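Local coordinates for SusD-like carbohydrate binding protein BF1063 (PDB 3I4G) that probably binds carbohydrate at the outer membrane of Bacteroides fragilis, as a SusD-family protein that would help capture glycans for uptake, at residues N23-L28 / T119-E124; A125-A130 / T172-A177; Y291-G296 / K313-R318; Y321-N326 / T358-R363. One frame throughout, in Å; residues are numbered along the deposited sequence.

Contact 1: residues N23-L28 / T119-E124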
# COMPACT_ATOMS: atom_id res chain seq x y z
N ASN A 23 18.19 11.32 -24.64
CA ASN A 23 18.51 12.07 -23.42
C ASN A 23 17.23 12.35 -22.62
O ASN A 23 17.20 12.24 -21.40
CB ASN A 23 19.21 13.37 -23.74
CG ASN A 23 20.68 13.18 -24.12
OD1 ASN A 23 21.26 12.12 -23.86
ND2 ASN A 23 21.27 14.19 -24.74
N ALA A 24 16.15 12.71 -23.32
CA ALA A 24 14.87 12.86 -22.65
C ALA A 24 14.46 11.54 -21.99
O ALA A 24 13.98 11.52 -20.87
CB ALA A 24 13.81 13.34 -23.62
N GLU A 25 14.64 10.43 -22.70
CA GLU A 25 14.31 9.13 -22.13
C GLU A 25 15.16 8.84 -20.89
O GLU A 25 14.66 8.29 -19.91
CB GLU A 25 14.50 8.00 -23.14
CG GLU A 25 13.45 8.01 -24.22
CD GLU A 25 13.59 6.88 -25.20
OE1 GLU A 25 14.09 5.79 -24.79
OE2 GLU A 25 13.17 7.08 -26.37
N LEU A 26 16.44 9.21 -20.93
CA LEU A 26 17.30 9.01 -19.79
C LEU A 26 16.79 9.83 -18.60
O LEU A 26 16.72 9.35 -17.48
CB LEU A 26 18.72 9.43 -20.17
CG LEU A 26 19.77 9.32 -19.08
CD1 LEU A 26 19.97 7.87 -18.68
CD2 LEU A 26 21.06 9.94 -19.59
N ALA A 27 16.43 11.08 -18.85
CA ALA A 27 15.87 11.91 -17.77
C ALA A 27 14.57 11.32 -17.23
O ALA A 27 14.30 11.32 -16.03
CB ALA A 27 15.66 13.35 -18.25
N LEU A 28 13.73 10.82 -18.13
CA LEU A 28 12.49 10.19 -17.70
C LEU A 28 12.71 8.96 -16.81
O LEU A 28 12.01 8.76 -15.84
CB LEU A 28 11.63 9.84 -18.92
CG LEU A 28 10.29 9.17 -18.63
CD1 LEU A 28 9.40 10.10 -17.78
CD2 LEU A 28 9.61 8.78 -19.94
N THR A 119 5.16 13.60 -26.75
CA THR A 119 3.84 13.76 -26.15
C THR A 119 3.59 12.74 -25.04
O THR A 119 3.05 13.06 -23.96
CB THR A 119 2.79 13.71 -27.26
OG1 THR A 119 2.99 14.86 -28.11
CG2 THR A 119 1.38 13.78 -26.73
N ARG A 120 4.02 11.51 -25.28
CA ARG A 120 3.93 10.47 -24.26
C ARG A 120 4.75 10.82 -23.03
O ARG A 120 4.27 10.73 -21.90
CB ARG A 120 4.37 9.14 -24.84
CG ARG A 120 4.30 8.04 -23.81
CD ARG A 120 4.79 6.76 -24.40
NE ARG A 120 4.75 5.69 -23.41
CZ ARG A 120 5.13 4.44 -23.66
NH1 ARG A 120 5.52 4.06 -24.86
NH2 ARG A 120 5.07 3.53 -22.68
N MSE A 121 5.99 11.21 -23.24
CA MSE A 121 6.88 11.48 -22.10
C MSE A 121 6.43 12.66 -21.25
O MSE A 121 6.53 12.63 -20.03
CB MSE A 121 8.30 11.69 -22.56
CG MSE A 121 8.90 10.40 -23.19
SE MSE A 121 10.83 10.53 -23.42
CE MSE A 121 10.73 11.55 -24.98
N ILE A 122 5.83 13.67 -21.87
CA ILE A 122 5.24 14.78 -21.14
C ILE A 122 4.12 14.23 -20.25
O ILE A 122 4.02 14.57 -19.09
CB ILE A 122 4.68 15.86 -22.07
CG1 ILE A 122 5.83 16.62 -22.72
CG2 ILE A 122 3.74 16.82 -21.29
CD1 ILE A 122 5.43 17.51 -23.89
N ALA A 123 3.26 13.38 -20.82
CA ALA A 123 2.21 12.76 -20.01
C ALA A 123 2.76 11.93 -18.86
O ALA A 123 2.20 11.94 -17.74
CB ALA A 123 1.31 11.92 -20.91
N GLU A 124 3.85 11.20 -19.08
CA GLU A 124 4.47 10.40 -18.02
C GLU A 124 4.98 11.30 -16.92
O GLU A 124 4.77 11.00 -15.74
CB GLU A 124 5.57 9.54 -18.59
CG GLU A 124 5.03 8.50 -19.55
CD GLU A 124 6.10 7.61 -20.08
OE1 GLU A 124 6.44 6.60 -19.41
OE2 GLU A 124 6.62 7.91 -21.16
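Met-121, a selenomethionine, reaches across to helix 21-33 and touches Ala-24 and Leu-28 with two different atoms. Its CE meets Ala-24 CB at 3.8 Å, and its CG packs on Leu-28 CD2 at 3.7 Å. The chain bends at its last torsion (chi3 -79°), which puts CE on the Ala-24 side. Its SE also nears Glu-25 CG, a doubtful contact because it rests on one of two conformers of Glu-25. One turn on, Leu-28 lays CD2 3.3 Å from Glu-124 OE2 and CD1 4.0 Å from Glu-124 CB, so a methyl group sits against a buried carboxylate.

That carboxylate is fixed from outside the pair: OE1 accepts from the Tyr-32 hydroxyl and forms a salt bridge with Arg-194. Arg-120 adds only a long charge interaction with OE2, and is itself paired with Glu-191. Phe-105 of helix 86-109 also packs on Met-121.

The axes of the two short segments stay 11.0 Å apart and run nearly parallel, at 18°. Such wide spacing agrees with the modest 236 Å² buried and with long side chains bridging the gap. This is parallel helix packing within the helical, TPR-related part of the SusD fold.

Contact 2: residues A125-A130 / T172-A177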
# COMPACT_ATOMS: atom_id res chain seq x y z
N ALA A 125 5.66 12.37 -17.28
CA ALA A 125 6.16 13.31 -16.27
C ALA A 125 5.03 13.95 -15.50
O ALA A 125 5.13 14.14 -14.27
CB ALA A 125 7.05 14.39 -16.93
N ARG A 126 3.94 14.29 -16.18
CA ARG A 126 2.79 14.87 -15.47
C ARG A 126 2.14 13.86 -14.53
O ARG A 126 1.74 14.20 -13.43
CB ARG A 126 1.77 15.45 -16.45
CG ARG A 126 2.30 16.67 -17.21
CD ARG A 126 1.31 17.12 -18.25
NE ARG A 126 0.21 17.84 -17.67
CZ ARG A 126 -0.78 18.38 -18.38
NH1 ARG A 126 -0.84 18.20 -19.69
NH2 ARG A 126 -1.72 19.09 -17.78
N PHE A 127 2.03 12.62 -14.97
CA PHE A 127 1.49 11.57 -14.11
C PHE A 127 2.33 11.43 -12.87
O PHE A 127 1.81 11.44 -11.76
CB PHE A 127 1.45 10.24 -14.86
CG PHE A 127 1.22 9.05 -13.95
CD1 PHE A 127 -0.05 8.76 -13.48
CD2 PHE A 127 2.27 8.23 -13.58
CE1 PHE A 127 -0.27 7.67 -12.64
CE2 PHE A 127 2.03 7.13 -12.74
CZ PHE A 127 0.76 6.87 -12.28
N LEU A 128 3.63 11.30 -13.04
CA LEU A 128 4.54 11.12 -11.92
C LEU A 128 4.49 12.32 -10.96
O LEU A 128 4.41 12.12 -9.75
CB LEU A 128 5.96 10.86 -12.40
CG LEU A 128 6.16 9.51 -13.08
CD1 LEU A 128 7.52 9.46 -13.77
CD2 LEU A 128 6.00 8.31 -12.08
N ARG A 129 4.50 13.54 -11.49
CA ARG A 129 4.42 14.71 -10.63
C ARG A 129 3.11 14.73 -9.87
O ARG A 129 3.07 15.01 -8.65
CB ARG A 129 4.57 15.98 -11.49
CG ARG A 129 4.42 17.26 -10.68
CD ARG A 129 4.62 18.52 -11.53
NE ARG A 129 3.60 18.68 -12.55
CZ ARG A 129 3.52 19.74 -13.35
NH1 ARG A 129 4.39 20.72 -13.25
NH2 ARG A 129 2.56 19.81 -14.23
N ALA A 130 2.02 14.44 -10.55
CA ALA A 130 0.72 14.46 -9.90
C ALA A 130 0.57 13.40 -8.80
O ALA A 130 -0.08 13.67 -7.79
CB ALA A 130 -0.40 14.32 -10.90
N THR A 172 -7.16 17.55 -12.94
CA THR A 172 -6.80 18.07 -14.25
C THR A 172 -5.56 17.35 -14.78
O THR A 172 -5.53 16.94 -15.96
CB THR A 172 -6.53 19.58 -14.17
OG1 THR A 172 -7.72 20.22 -13.69
CG2 THR A 172 -6.11 20.14 -15.54
N GLU A 173 -4.54 17.21 -13.96
CA GLU A 173 -3.30 16.58 -14.39
C GLU A 173 -3.44 15.10 -14.72
O GLU A 173 -2.91 14.63 -15.73
CB GLU A 173 -2.25 16.78 -13.29
CG GLU A 173 -1.79 18.21 -13.11
CD GLU A 173 -1.10 18.77 -14.34
OE1 GLU A 173 -0.05 18.21 -14.73
OE2 GLU A 173 -1.59 19.80 -14.91
N PHE A 174 -4.13 14.32 -13.89
CA PHE A 174 -4.31 12.90 -14.18
C PHE A 174 -5.17 12.71 -15.41
O PHE A 174 -4.92 11.78 -16.20
CB PHE A 174 -4.93 12.13 -13.01
CG PHE A 174 -4.00 11.91 -11.84
CD1 PHE A 174 -2.76 11.34 -12.01
CD2 PHE A 174 -4.39 12.25 -10.56
CE1 PHE A 174 -1.90 11.15 -10.95
CE2 PHE A 174 -3.53 12.04 -9.50
CZ PHE A 174 -2.30 11.50 -9.71
N THR A 175 -6.16 13.59 -15.61
CA THR A 175 -7.01 13.49 -16.79
C THR A 175 -6.20 13.74 -18.08
O THR A 175 -6.29 13.00 -19.05
CB THR A 175 -8.18 14.47 -16.70
OG1 THR A 175 -8.97 14.15 -15.55
CG2 THR A 175 -9.07 14.42 -17.95
N ALA A 176 -5.39 14.80 -18.05
CA ALA A 176 -4.54 15.15 -19.18
C ALA A 176 -3.47 14.10 -19.44
O ALA A 176 -3.17 13.75 -20.59
CB ALA A 176 -3.90 16.51 -18.94
N ALA A 177 -2.89 13.56 -18.39
CA ALA A 177 -1.92 12.49 -18.54
C ALA A 177 -2.56 11.25 -19.15
O ALA A 177 -2.04 10.68 -20.11
CB ALA A 177 -1.25 12.16 -17.21
O HOH W 1 1.44 16.88 -12.97
O HOH W 2 0.35 21.42 -15.93
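Glu-173 is clasped by two arginines from the facing helix. Arg-126 holds the carboxylate side-on, NE to OE1 at 3.0 Å and NH2 to OE2 at 3.0 Å, both bonds nearly straight. The two oxygens lie close to the guanidinium plane, but the carboxylate is turned 45° from it, so the donors come in from above its own plane. Arg-129 NH2 gives a second bond to OE1, 3.1 Å long, from the opposite face to Arg-126 NE. OE1 also accepts from water 1, which donates to Arg-126 O as well and takes the hydrogen of Arg-129 NE at 2.8 Å. OE2 receives a bond from water 2, itself weakly tied to Arg-129 NH2. The remaining Arg-129 nitrogen, NH1, bonds to Asn-103 OD1 of helix 86-109. Two positive groups around one buried acid would be expected to keep it ionised.

Helices 116-139 and 163-180 pack antiparallel here, with 152° between the segment directions and axes 8.6 Å apart, consistent with the TPR-related helical part of the SusD family. Alanines line the close approach: Ala-176 CB lies over one face of the Arg-126 guanidinium, and Ala-177 CB faces Phe-127 CB.

Away from the charges, Ala-130 CB sits over the Phe-174 ring in a CH-pi contact, 3.8 Å from the centroid and 24° off its normal. Phe-127 CD1 touches Phe-174 CE1 obliquely, while Phe-253 meets the Phe-127 ring edge-to-face and Leu-204 of helix 197-211 packs against Phe-174.

Contact 3: residues Y291-G296 / K313-R318; sequences YEFKDG and KDRDPR
Arg-315 bends to grip the carbonyl of Tyr-291. Turns at chi2 and chi3 (-69° and -70°) redirect the chain, and NE and NH2 both donate to Tyr-291 O, the NH2 bond being the shorter at 2.8 Å. Both nitrogens reach it from the same face of the carbonyl plane, NE standing well above that plane. NH2 also bonds to Tyr-288 O, and CD lies 3.7 Å from Phe-293 CD1.

Around this buried grip the backbones form a single bridge between Phe-293 and Arg-315: Asp-316 N donates to Glu-292 O at 2.9 Å, and Lys-294 N to Asp-314 O at 3.0 Å. Asp-316 is also the N-cap of helix 317-322. Its OD1 accepts from Arg-318 N and NE, while OD2 takes Arg-318 NH2 and a water that links it to Glu-292 N.

The looser side is at Lys-294, an exposed residue at the corner of the type I turn from Phe-293 to Gly-296. Its aliphatic chain drapes over Asp-314 and Arg-315, CB 3.5 Å from Asp-314 OD1, yet NZ reaches no nearer than 4.0 Å to Pro-317 CG. A water bridges Asp-295 N and Asp-314 OD1.

Tyr-291 CE1 meets Arg-318 C at 3.7 Å, carrying the loop after helix 285-288 onto the start of helix 317-322; Ile-446 of helix 433-447 packs against Tyr-291, Asp-316 and Arg-318.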
# COMPACT_ATOMS: atom_id res chain seq x y z
N TYR A 291 -10.90 -12.14 8.13
CA TYR A 291 -11.21 -13.04 7.04
C TYR A 291 -12.46 -13.88 7.37
O TYR A 291 -12.61 -14.37 8.48
CB TYR A 291 -10.04 -13.97 6.76
CG TYR A 291 -8.80 -13.29 6.28
CD1 TYR A 291 -8.57 -13.07 4.95
CD2 TYR A 291 -7.84 -12.89 7.17
CE1 TYR A 291 -7.43 -12.41 4.50
CE2 TYR A 291 -6.71 -12.24 6.74
CZ TYR A 291 -6.50 -12.01 5.42
OH TYR A 291 -5.35 -11.36 4.97
N GLU A 292 -13.37 -14.02 6.43
CA GLU A 292 -14.51 -14.89 6.65
C GLU A 292 -14.14 -16.36 6.75
O GLU A 292 -13.05 -16.78 6.39
CB GLU A 292 -15.50 -14.71 5.50
CG GLU A 292 -16.13 -13.33 5.46
CD GLU A 292 -16.69 -12.94 4.10
OE1 GLU A 292 -16.78 -13.76 3.17
OE2 GLU A 292 -17.14 -11.77 3.99
N PHE A 293 -15.08 -17.18 7.26
CA PHE A 293 -14.99 -18.60 7.08
C PHE A 293 -15.24 -18.85 5.58
O PHE A 293 -15.76 -18.00 4.85
CB PHE A 293 -16.04 -19.34 7.92
CG PHE A 293 -15.73 -19.34 9.40
CD1 PHE A 293 -14.65 -20.06 9.89
CD2 PHE A 293 -16.55 -18.70 10.30
CE1 PHE A 293 -14.39 -20.08 11.25
CE2 PHE A 293 -16.27 -18.71 11.66
CZ PHE A 293 -15.21 -19.40 12.12
N LYS A 294 -14.93 -20.06 5.14
CA LYS A 294 -15.08 -20.44 3.73
C LYS A 294 -16.51 -20.31 3.21
O LYS A 294 -16.69 -20.07 2.01
CB LYS A 294 -14.61 -21.88 3.54
CG LYS A 294 -13.14 -22.00 3.57
CD LYS A 294 -12.52 -21.85 2.23
CE LYS A 294 -12.67 -23.11 1.39
NZ LYS A 294 -11.84 -22.95 0.14
N ASP A 295 -17.52 -20.47 4.06
CA ASP A 295 -18.91 -20.28 3.63
C ASP A 295 -19.36 -18.81 3.60
O ASP A 295 -20.53 -18.51 3.39
CB ASP A 295 -19.88 -21.12 4.50
CG ASP A 295 -20.04 -20.59 5.89
OD1 ASP A 295 -19.29 -19.67 6.32
OD2 ASP A 295 -20.96 -21.09 6.60
N GLY A 296 -18.42 -17.90 3.83
CA GLY A 296 -18.70 -16.47 3.75
C GLY A 296 -19.25 -15.83 4.99
O GLY A 296 -19.56 -14.63 4.99
N LYS A 313 -7.29 -22.73 8.53
CA LYS A 313 -8.20 -23.78 8.10
C LYS A 313 -9.66 -23.32 8.13
O LYS A 313 -10.12 -22.72 9.10
CB LYS A 313 -8.03 -25.02 8.98
CG LYS A 313 -8.96 -26.20 8.58
CD LYS A 313 -8.73 -27.42 9.44
CE LYS A 313 -9.69 -28.55 9.03
NZ LYS A 313 -9.52 -29.71 9.93
N ASP A 314 -10.37 -23.61 7.04
CA ASP A 314 -11.79 -23.27 6.89
C ASP A 314 -11.99 -21.75 6.84
O ASP A 314 -13.07 -21.24 7.12
CB ASP A 314 -12.66 -23.91 7.99
CG ASP A 314 -14.08 -24.20 7.53
OD1 ASP A 314 -14.46 -23.79 6.41
OD2 ASP A 314 -14.81 -24.90 8.29
N ARG A 315 -10.95 -21.03 6.43
CA ARG A 315 -11.02 -19.60 6.25
C ARG A 315 -10.78 -19.22 4.80
O ARG A 315 -10.19 -19.97 4.03
CB ARG A 315 -9.96 -18.87 7.10
CG ARG A 315 -10.04 -19.15 8.61
CD ARG A 315 -11.28 -18.55 9.29
NE ARG A 315 -11.23 -17.08 9.38
CZ ARG A 315 -10.44 -16.40 10.19
NH1 ARG A 315 -9.60 -17.02 11.00
NH2 ARG A 315 -10.47 -15.08 10.17
N ASP A 316 -11.21 -18.01 4.47
CA ASP A 316 -10.94 -17.40 3.16
C ASP A 316 -9.51 -17.78 2.74
O ASP A 316 -8.58 -17.57 3.52
CB ASP A 316 -11.10 -15.89 3.31
CG ASP A 316 -11.10 -15.13 1.99
OD1 ASP A 316 -10.25 -15.37 1.12
OD2 ASP A 316 -11.94 -14.22 1.88
N PRO A 317 -9.32 -18.31 1.52
CA PRO A 317 -7.98 -18.68 1.08
C PRO A 317 -7.00 -17.53 1.13
O PRO A 317 -5.79 -17.78 1.27
CB PRO A 317 -8.20 -19.17 -0.37
CG PRO A 317 -9.59 -19.63 -0.39
CD PRO A 317 -10.34 -18.70 0.53
N ARG A 318 -7.49 -16.28 1.05
CA ARG A 318 -6.56 -15.13 1.09
C ARG A 318 -5.85 -15.00 2.42
O ARG A 318 -4.80 -14.34 2.46
CB ARG A 318 -7.30 -13.83 0.74
CG ARG A 318 -7.66 -13.79 -0.73
CD ARG A 318 -8.58 -12.66 -1.07
NE ARG A 318 -9.94 -12.91 -0.57
CZ ARG A 318 -10.97 -12.11 -0.77
NH1 ARG A 318 -10.85 -11.00 -1.48
NH2 ARG A 318 -12.15 -12.43 -0.25
O HOH W 3 -13.06 -12.77 3.90
O HOH W 4 -17.01 -22.65 6.40

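Contact 4: residues Y321-N326 / T358-R363; sequences YTIYYN and TGFMMR
Tyr-324 and Met-361, a selenomethionine, lie side by side and point the same way, with Met-361 CB over one face of the tyrosine ring. This CH-pi contact measures 3.5 Å to the centroid, 19° off the ring normal, and the carbon is offset toward the rim, closest to CZ. Tyr-324 CG stands between its backbone N and carbonyl carbon (chi1 63°). On the other face of the sheet, Phe-360 CD1 touches Ile-323 CD1 at 4.0 Å and Tyr-325 CB at 3.9 Å. Pro-283 of strand 281-283 packs against both Ile-323 and Phe-360.

The backbones make a short two-stranded antiparallel sheet, 323-325 with 360-362, just where helix 317-322 ends. Tyr-324 and Met-361 are its hydrogen-bonded pair, each N donating to the other's O at 2.9 Å, and Ile-323 with Met-362 is a non-hydrogen-bonded pair. Arg-363 N donates to Thr-322 O, extending the pairing to the last helical residue.

Farther out the contacts turn polar. Met-362 O lies at the edge of the Tyr-324 ring, 3.4 Å from CE1, and a water joins it to Tyr-324 OH. Arg-363 runs its CB and CD past Tyr-321 O and brings NH2 to 3.7 Å from Tyr-324 CB; a second water links NH2 to Ile-323 O, while NH1 forms a salt bridge with Glu-368 and a bond to Ile-329 O. At the opposite end, Thr-358 OG1 accepts from Phe-360 N in an ST turn, and a third water connects Gly-359 O to Asn-326 N.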
# COMPACT_ATOMS: atom_id res chain seq x y z
N TYR A 321 -2.88 -17.11 1.95
CA TYR A 321 -2.07 -16.51 0.88
C TYR A 321 -1.29 -15.27 1.35
O TYR A 321 -0.25 -14.96 0.83
CB TYR A 321 -2.90 -16.05 -0.31
CG TYR A 321 -3.65 -17.15 -1.06
CD1 TYR A 321 -3.17 -18.44 -1.11
CD2 TYR A 321 -4.79 -16.86 -1.80
CE1 TYR A 321 -3.85 -19.44 -1.82
CE2 TYR A 321 -5.48 -17.84 -2.50
CZ TYR A 321 -5.01 -19.12 -2.50
OH TYR A 321 -5.66 -20.14 -3.20
N THR A 322 -1.82 -14.59 2.36
CA THR A 322 -1.28 -13.29 2.77
C THR A 322 -0.41 -13.31 4.01
O THR A 322 0.59 -12.55 4.05
CB THR A 322 -2.45 -12.33 2.97
OG1 THR A 322 -3.19 -12.27 1.72
CG2 THR A 322 -1.99 -10.92 3.31
N ILE A 323 -0.74 -14.16 4.98
CA ILE A 323 -0.00 -14.20 6.24
C ILE A 323 0.32 -15.62 6.63
O ILE A 323 -0.31 -16.57 6.13
CB ILE A 323 -0.82 -13.50 7.39
CG1 ILE A 323 -2.11 -14.26 7.74
CG2 ILE A 323 -1.14 -12.07 6.99
CD1 ILE A 323 -2.90 -13.66 8.92
N TYR A 324 1.30 -15.79 7.52
CA TYR A 324 1.59 -17.12 8.10
C TYR A 324 1.80 -16.94 9.61
O TYR A 324 1.80 -15.79 10.13
CB TYR A 324 2.70 -17.88 7.35
CG TYR A 324 4.08 -17.28 7.33
CD1 TYR A 324 4.42 -16.37 6.35
CD2 TYR A 324 5.06 -17.70 8.20
CE1 TYR A 324 5.68 -15.86 6.25
CE2 TYR A 324 6.34 -17.18 8.13
CZ TYR A 324 6.63 -16.26 7.17
OH TYR A 324 7.91 -15.74 7.10
N TYR A 325 1.94 -18.06 10.30
CA TYR A 325 1.82 -18.15 11.75
C TYR A 325 2.49 -19.44 12.21
O TYR A 325 2.91 -20.25 11.38
CB TYR A 325 0.33 -18.14 12.15
CG TYR A 325 -0.51 -18.98 11.20
CD1 TYR A 325 -0.56 -20.35 11.34
CD2 TYR A 325 -1.22 -18.41 10.16
CE1 TYR A 325 -1.24 -21.13 10.45
CE2 TYR A 325 -1.94 -19.22 9.25
CZ TYR A 325 -1.95 -20.58 9.42
OH TYR A 325 -2.63 -21.37 8.51
N ASN A 326 2.59 -19.64 13.51
CA ASN A 326 3.22 -20.82 14.06
C ASN A 326 2.61 -22.08 13.50
O ASN A 326 1.40 -22.25 13.52
CB ASN A 326 3.08 -20.82 15.59
CG ASN A 326 3.91 -21.87 16.25
OD1 ASN A 326 5.06 -22.09 15.83
ND2 ASN A 326 3.40 -22.51 17.31
N THR A 358 4.27 -10.18 16.87
CA THR A 358 2.86 -10.58 16.93
C THR A 358 2.62 -12.08 16.89
O THR A 358 1.57 -12.54 17.34
CB THR A 358 2.07 -9.97 15.78
OG1 THR A 358 2.59 -10.49 14.56
CG2 THR A 358 2.14 -8.42 15.73
N GLY A 359 3.52 -12.86 16.30
CA GLY A 359 3.24 -14.27 16.05
C GLY A 359 2.81 -14.51 14.62
O GLY A 359 2.67 -15.67 14.20
N PHE A 360 2.57 -13.44 13.85
CA PHE A 360 2.26 -13.54 12.42
C PHE A 360 3.43 -12.99 11.63
O PHE A 360 4.24 -12.17 12.12
CB PHE A 360 1.00 -12.77 12.06
CG PHE A 360 -0.26 -13.28 12.71
CD1 PHE A 360 -0.83 -14.46 12.28
CD2 PHE A 360 -0.89 -12.59 13.75
CE1 PHE A 360 -2.00 -14.93 12.83
CE2 PHE A 360 -2.06 -13.06 14.30
CZ PHE A 360 -2.60 -14.23 13.87
N MSE A 361 3.47 -13.40 10.38
CA MSE A 361 4.40 -12.90 9.39
C MSE A 361 3.67 -12.69 8.08
O MSE A 361 2.58 -13.24 7.87
CB MSE A 361 5.55 -13.86 9.21
CG MSE A 361 6.44 -14.02 10.43
SE MSE A 361 7.48 -12.34 10.76
CE MSE A 361 8.68 -12.52 9.45
N MSE A 362 4.27 -11.91 7.18
CA MSE A 362 3.69 -11.70 5.85
C MSE A 362 4.19 -12.73 4.86
O MSE A 362 5.37 -12.88 4.64
CB MSE A 362 4.03 -10.29 5.33
CG MSE A 362 3.47 -10.00 3.94
SE MSE A 362 3.80 -8.14 3.42
CE MSE A 362 5.61 -8.35 3.07
N ARG A 363 3.25 -13.43 4.22
CA ARG A 363 3.55 -14.38 3.13
C ARG A 363 3.53 -13.67 1.77
O ARG A 363 4.29 -14.04 0.86
CB ARG A 363 2.53 -15.53 3.13
CG ARG A 363 2.95 -16.69 2.24
CD ARG A 363 1.90 -17.76 2.09
NE ARG A 363 1.63 -18.55 3.29
CZ ARG A 363 2.29 -19.65 3.64
NH1 ARG A 363 3.37 -20.04 2.97
NH2 ARG A 363 1.93 -20.32 4.71
O HOH W 5 -0.28 -19.33 6.12
O HOH W 6 7.82 -13.38 5.80
O HOH W 7 1.59 -17.78 15.46

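Contacts 1 and 2 share helix 116-139 and touch through Ala-123 O and Ala-177 CB, 3.5 Å apart; contacts 3 and 4 share helix 317-322 and meet where Tyr-291 OH lies 3.7 Å from Thr-322 CB. The two pairs lie on opposite sides of the chain's centre, contact 2 being about 37 Å from contact 4, centre to centre. Contacts 1, 2 and 4 are mostly buried, whereas contact 3 has an exposed margin. Chemistry follows the elements joined: helix against helix relies on side chains, mainly apolar in contact 1 and strongly ionic in contact 2, while contacts 3 and 4 add backbone hydrogen bonds between loops or strands.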